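Local coordinates for protein response regulator (Caulobacter vibrioides, PDB 3N0R) that probably acts as a phosphorylation-controlled regulator of the general stress response, its receiver domain governing a sigma-factor-like domain that works as an anti-anti-sigma factor, at residues E169-L183 / I258-I271. The protein carries 1 engineered substitution. Numbering follows the deposited sequence.
Sequences EPVIAADIEALVREL and ITKPFQPETVKAAI
The ring of Phe262 lies against helix 170-182 with different groups at its face and edge. In the conformer described, CD1 of Ile176 stands over one face, 4.2 Å from the ring centroid and 11° off the ring normal, a CH-pi geometry. In the plane of the ring, CE2 meets the carbonyl O of Ile172 at 3.5 Å, and the CB of Asp175 borders the same edge. CG2 of Ile172 rests on the CE2-CZ end, while Leu179 comes in obliquely, its CD1 on the CB of Phe262. One water bridges helix 170-182 to the backbone of Phe262, donating to Asp175 OD2 (2.9 Å) and accepting from Phe262 N (3.0 Å).

Ile176 reaches this position because its CG1 is anti to the backbone N (chi1 -165°); the same CD1 touches Val267 CG1 and meets CD1 of Ile258 tip to tip at 3.8 Å, conditionally, since both isoleucines have a second conformer. Leu179 divides its methyls: CD1 touches Val267 CG2 (3.9 Å), the two side chains crossing at about a right angle, and CD2 packs on Pro264 CB. Leu183 does likewise, with CD1 against Ile271 CD1 (3.7 Å) and CD2 against the aliphatic chain of Lys268, whose ammonium is paired with Asp156.

At the other end, the extended chain of Lys260 carries NZ to Glu169 OE1 (2.7 Å), a salt bridge made on the anti side of the carboxylate. NZ also pairs with Asp212, the predicted phosphoacceptor, as expected of the receiver family's conserved lysine, and the cis peptide of Pro261 follows it. Helices 170-182 and 264-277 pack as neighbours on one side of the parallel 2-1-3-4-5 sheet, the axes of 170-182 and 264-271 being 62° apart; Ile258 and Ile271 rest on strand 236-240, Val180 on strand 186-191, and Ala269 faces helix 115-125.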
loop_
_atom_site.group_PDB
_atom_site.type_symbol
_atom_site.label_atom_id
_atom_site.label_comp_id
_atom_site.label_asym_id
_atom_site.label_seq_id
_atom_site.Cartn_x
_atom_site.Cartn_y
_atom_site.Cartn_z
ATOM N N GLU A 169 -19.176 -3.829 -11.355
ATOM C CA GLU A 169 -19.921 -2.582 -11.189
ATOM C C GLU A 169 -19.477 -1.641 -12.298
ATOM O O GLU A 169 -18.319 -1.261 -12.343
ATOM C CB GLU A 169 -19.635 -1.944 -9.833
ATOM C CG GLU A 169 -20.188 -2.683 -8.640
ATOM C CD GLU A 169 -20.273 -1.782 -7.424
ATOM O OE1 GLU A 169 -19.261 -1.644 -6.707
ATOM O OE2 GLU A 169 -21.347 -1.184 -7.201
ATOM N N PRO A 170 -20.394 -1.259 -13.201
ATOM C CA PRO A 170 -19.899 -0.609 -14.421
ATOM C C PRO A 170 -19.256 0.766 -14.228
ATOM O O PRO A 170 -18.268 1.046 -14.904
ATOM C CB PRO A 170 -21.146 -0.503 -15.308
ATOM C CG PRO A 170 -22.290 -0.652 -14.388
ATOM C CD PRO A 170 -21.839 -1.524 -13.252
ATOM N N VAL A 171 -19.792 1.613 -13.352
ATOM C CA VAL A 171 -19.179 2.924 -13.149
ATOM C C VAL A 171 -17.786 2.762 -12.547
ATOM O O VAL A 171 -16.846 3.459 -12.933
ATOM C CB VAL A 171 -20.042 3.826 -12.248
ATOM C CG1 VAL A 171 -19.266 5.083 -11.859
ATOM C CG2 VAL A 171 -21.337 4.190 -12.955
ATOM N N ILE A 172 -17.662 1.832 -11.605
ATOM C CA ILE A 172 -16.387 1.542 -10.973
ATOM C C ILE A 172 -15.383 0.988 -11.987
ATOM O O ILE A 172 -14.231 1.404 -12.009
ATOM C CB ILE A 172 -16.560 0.560 -9.791
ATOM C CG1 ILE A 172 -17.500 1.149 -8.728
ATOM C CG2 ILE A 172 -15.209 0.191 -9.193
ATOM C CD1 ILE A 172 -17.048 2.478 -8.160
ATOM N N ALA A 173 -15.821 0.055 -12.827
ATOM C CA ALA A 173 -14.948 -0.520 -13.844
ATOM C C ALA A 173 -14.431 0.570 -14.775
ATOM O O ALA A 173 -13.239 0.618 -15.101
ATOM C CB ALA A 173 -15.692 -1.588 -14.639
ATOM N N ALA A 174 -15.325 1.448 -15.212
ATOM C CA ALA A 174 -14.941 2.535 -16.110
ATOM C C ALA A 174 -14.002 3.526 -15.420
ATOM O O ALA A 174 -13.063 4.026 -16.047
ATOM C CB ALA A 174 -16.170 3.246 -16.634
ATOM N N ASP A 175 -14.253 3.808 -14.142
ATOM C CA ASP A 175 -13.413 4.728 -13.381
ATOM C C ASP A 175 -11.996 4.181 -13.287
ATOM O O ASP A 175 -11.024 4.918 -13.472
ATOM C CB ASP A 175 -13.909 4.897 -11.944
ATOM C CG ASP A 175 -15.139 5.768 -11.813
ATOM O OD1 ASP A 175 -15.510 6.487 -12.763
ATOM O OD2 ASP A 175 -15.734 5.741 -10.712
ATOM N N ILE A 176 -11.858 2.900 -12.950
ATOM C CA ILE A 176 -10.521 2.357 -12.787
ATOM C C ILE A 176 -9.797 2.228 -14.134
ATOM O O ILE A 176 -8.598 2.465 -14.207
ATOM C CB ILE A 176 -10.493 1.057 -11.928
ATOM C CG1 ILE A 176 -9.062 0.732 -11.487
ATOM C CG2 ILE A 176 -11.086 -0.106 -12.664
ATOM C CD1 ILE A 176 -8.430 1.777 -10.586
ATOM N N GLU A 177 -10.523 1.897 -15.202
ATOM C CA GLU A 177 -9.908 1.894 -16.529
ATOM C C GLU A 177 -9.336 3.276 -16.857
ATOM O O GLU A 177 -8.230 3.398 -17.393
ATOM C CB GLU A 177 -10.910 1.474 -17.612
ATOM C CG GLU A 177 -10.340 1.513 -19.042
ATOM C CD GLU A 177 -10.478 2.882 -19.712
ATOM O OE1 GLU A 177 -11.285 3.717 -19.245
ATOM O OE2 GLU A 177 -9.769 3.136 -20.712
ATOM N N ALA A 178 -10.087 4.321 -16.527
ATOM C CA ALA A 178 -9.645 5.676 -16.831
ATOM C C ALA A 178 -8.373 6.011 -16.066
ATOM O O ALA A 178 -7.431 6.576 -16.623
ATOM C CB ALA A 178 -10.740 6.677 -16.510
ATOM N N LEU A 179 -8.342 5.649 -14.785
ATOM C CA LEU A 179 -7.172 5.931 -13.965
ATOM C C LEU A 179 -5.948 5.156 -14.466
ATOM O O LEU A 179 -4.847 5.695 -14.546
ATOM C CB LEU A 179 -7.464 5.633 -12.494
ATOM C CG LEU A 179 -8.497 6.576 -11.866
ATOM C CD1 LEU A 179 -8.834 6.131 -10.447
ATOM C CD2 LEU A 179 -7.986 8.003 -11.861
ATOM N N VAL A 180 -6.143 3.893 -14.827
ATOM C CA VAL A 180 -5.037 3.086 -15.340
ATOM C C VAL A 180 -4.475 3.659 -16.641
ATOM O O VAL A 180 -3.254 3.768 -16.823
ATOM C CB VAL A 180 -5.453 1.609 -15.515
ATOM C CG1 VAL A 180 -4.368 0.816 -16.236
ATOM C CG2 VAL A 180 -5.764 0.994 -14.150
ATOM N N ARG A 181 -5.372 4.039 -17.544
ATOM C CA ARG A 181 -4.963 4.654 -18.805
ATOM C C ARG A 181 -4.212 5.972 -18.559
ATOM O O ARG A 181 -3.234 6.281 -19.241
ATOM C CB ARG A 181 -6.196 4.906 -19.678
ATOM C CG ARG A 181 -5.954 5.676 -20.959
ATOM C CD ARG A 181 -7.252 5.829 -21.744
ATOM N NE ARG A 181 -7.643 4.576 -22.385
ATOM C CZ ARG A 181 -7.546 4.349 -23.692
ATOM N NH1 ARG A 181 -7.084 5.296 -24.494
ATOM N NH2 ARG A 181 -7.916 3.182 -24.196
ATOM N N GLU A 182 -4.688 6.757 -17.599
ATOM C CA GLU A 182 -4.069 8.039 -17.269
ATOM C C GLU A 182 -2.623 7.874 -16.795
ATOM O O GLU A 182 -1.819 8.790 -16.930
ATOM C CB GLU A 182 -4.897 8.798 -16.215
ATOM C CG GLU A 182 -4.202 10.063 -15.675
ATOM C CD GLU A 182 -4.975 10.783 -14.565
ATOM O OE1 GLU A 182 -5.920 10.202 -13.994
ATOM O OE2 GLU A 182 -4.625 11.945 -14.259
ATOM N N LEU A 183 -2.302 6.702 -16.246
ATOM C CA LEU A 183 -0.946 6.391 -15.789
ATOM C C LEU A 183 -0.055 5.864 -16.920
ATOM O O LEU A 183 1.116 5.570 -16.700
ATOM C CB LEU A 183 -0.989 5.379 -14.643
ATOM C CG LEU A 183 -1.709 5.839 -13.371
ATOM C CD1 LEU A 183 -1.913 4.666 -12.418
ATOM C CD2 LEU A 183 -0.960 6.978 -12.686
ATOM N N ILE A 258 -6.912 -1.194 -3.059
ATOM C CA ILE A 258 -7.439 0.132 -3.303
ATOM C C ILE A 258 -8.908 0.183 -2.952
ATOM O O ILE A 258 -9.662 -0.790 -3.091
ATOM C CB ILE A 258 -7.256 0.602 -4.757
ATOM C CG1 ILE A 258 -7.903 -0.373 -5.731
ATOM C CG2 ILE A 258 -5.783 0.795 -5.083
ATOM C CD1 ILE A 258 -7.836 0.105 -7.175
ATOM N N THR A 259 -9.298 1.332 -2.420
ATOM C CA THR A 259 -10.662 1.550 -1.995
ATOM C C THR A 259 -11.486 2.153 -3.121
ATOM O O THR A 259 -11.028 3.053 -3.832
ATOM C CB THR A 259 -10.694 2.514 -0.799
ATOM O OG1 THR A 259 -9.872 1.976 0.246
ATOM C CG2 THR A 259 -12.114 2.712 -0.287
ATOM N N LYS A 260 -12.698 1.639 -3.291
ATOM C CA LYS A 260 -13.695 2.288 -4.144
ATOM C C LYS A 260 -14.727 2.946 -3.221
ATOM O O LYS A 260 -15.067 2.381 -2.186
ATOM C CB LYS A 260 -14.355 1.272 -5.087
ATOM C CG LYS A 260 -15.017 0.093 -4.377
ATOM C CD LYS A 260 -15.799 -0.807 -5.331
ATOM C CE LYS A 260 -16.422 -1.973 -4.577
ATOM N NZ LYS A 260 -17.240 -2.850 -5.461
ATOM N N PRO A 261 -15.213 4.155 -3.568
ATOM C CA PRO A 261 -14.860 4.952 -4.753
ATOM C C PRO A 261 -13.414 5.449 -4.712
ATOM O O PRO A 261 -12.842 5.617 -3.636
ATOM C CB PRO A 261 -15.829 6.134 -4.682
ATOM C CG PRO A 261 -16.142 6.274 -3.233
ATOM C CD PRO A 261 -16.145 4.876 -2.680
ATOM N N PHE A 262 -12.844 5.704 -5.885
ATOM C CA PHE A 262 -11.412 5.930 -6.016
ATOM C C PHE A 262 -10.975 7.356 -5.733
ATOM O O PHE A 262 -11.588 8.306 -6.195
ATOM C CB PHE A 262 -10.949 5.517 -7.416
ATOM C CG PHE A 262 -11.328 4.111 -7.776
ATOM C CD1 PHE A 262 -10.828 3.048 -7.051
ATOM C CD2 PHE A 262 -12.201 3.856 -8.820
ATOM C CE1 PHE A 262 -11.177 1.743 -7.367
ATOM C CE2 PHE A 262 -12.559 2.551 -9.147
ATOM C CZ PHE A 262 -12.046 1.492 -8.410
ATOM N N GLN A 263 -9.891 7.487 -4.977
ATOM C CA GLN A 263 -9.133 8.726 -4.938
ATOM C C GLN A 263 -7.922 8.460 -5.808
ATOM O O GLN A 263 -7.154 7.551 -5.516
ATOM C CB GLN A 263 -8.697 9.060 -3.515
ATOM C CG GLN A 263 -9.811 9.616 -2.652
ATOM C CD GLN A 263 -9.315 10.073 -1.297
ATOM O OE1 GLN A 263 -8.793 9.280 -0.513
ATOM N NE2 GLN A 263 -9.468 11.364 -1.015
ATOM N N PRO A 264 -7.759 9.233 -6.893
ATOM C CA PRO A 264 -6.735 8.947 -7.908
ATOM C C PRO A 264 -5.322 8.723 -7.373
ATOM O O PRO A 264 -4.649 7.817 -7.854
ATOM C CB PRO A 264 -6.781 10.184 -8.808
ATOM C CG PRO A 264 -8.183 10.661 -8.695
ATOM C CD PRO A 264 -8.593 10.389 -7.270
ATOM N N GLU A 265 -4.868 9.523 -6.414
ATOM C CA GLU A 265 -3.491 9.382 -5.956
ATOM C C GLU A 265 -3.250 8.049 -5.264
ATOM O O GLU A 265 -2.139 7.527 -5.304
ATOM C CB GLU A 265 -3.081 10.547 -5.052
ATOM C CG GLU A 265 -2.830 11.854 -5.800
ATOM C CD GLU A 265 -1.552 11.818 -6.635
ATOM O OE1 GLU A 265 -0.452 11.927 -6.048
ATOM O OE2 GLU A 265 -1.645 11.686 -7.877
ATOM N N THR A 266 -4.285 7.484 -4.639
ATOM C CA THR A 266 -4.126 6.190 -3.979
ATOM C C THR A 266 -3.957 5.070 -4.998
ATOM O O THR A 266 -3.261 4.098 -4.736
ATOM C CB THR A 266 -5.302 5.844 -3.043
ATOM O OG1 THR A 266 -6.481 5.551 -3.806
ATOM C CG2 THR A 266 -5.560 6.979 -2.060
ATOM N N VAL A 267 -4.590 5.217 -6.159
ATOM C CA VAL A 267 -4.445 4.242 -7.232
ATOM C C VAL A 267 -3.042 4.318 -7.837
ATOM O O VAL A 267 -2.404 3.287 -8.080
ATOM C CB VAL A 267 -5.522 4.451 -8.295
ATOM C CG1 VAL A 267 -5.294 3.520 -9.478
ATOM C CG2 VAL A 267 -6.892 4.213 -7.679
ATOM N N LYS A 268 -2.559 5.533 -8.083
ATOM C CA LYS A 268 -1.186 5.712 -8.549
ATOM C C LYS A 268 -0.209 5.052 -7.585
ATOM O O LYS A 268 0.724 4.369 -8.003
ATOM C CB LYS A 268 -0.823 7.193 -8.709
ATOM C CG LYS A 268 0.670 7.409 -8.975
ATOM C CD LYS A 268 1.036 8.878 -9.193
ATOM C CE LYS A 268 0.657 9.351 -10.588
ATOM N NZ LYS A 268 1.583 10.404 -11.093
ATOM N N ALA A 269 -0.424 5.266 -6.289
ATOM C CA ALA A 269 0.483 4.712 -5.288
ATOM C C ALA A 269 0.439 3.184 -5.261
ATOM O O ALA A 269 1.489 2.544 -5.212
ATOM C CB ALA A 269 0.176 5.286 -3.903
ATOM N N ALA A 270 -0.758 2.601 -5.261
ATOM C CA ALA A 270 -0.875 1.150 -5.194
ATOM C C ALA A 270 -0.284 0.487 -6.437
ATOM O O ALA A 270 0.461 -0.488 -6.336
ATOM C CB ALA A 270 -2.322 0.739 -4.987
ATOM N N ILE A 271 -0.617 1.012 -7.610
ATOM C CA ILE A 271 -0.044 0.494 -8.845
ATOM C C ILE A 271 1.471 0.695 -8.860
ATOM O O ILE A 271 2.219 -0.208 -9.242
ATOM C CB ILE A 271 -0.704 1.136 -10.078
ATOM C CG1 ILE A 271 -2.161 0.676 -10.174
ATOM C CG2 ILE A 271 0.079 0.809 -11.353
ATOM C CD1 ILE A 271 -2.953 1.340 -11.285
HETATM O O HOH W 1 -14.955 5.844 -7.951
#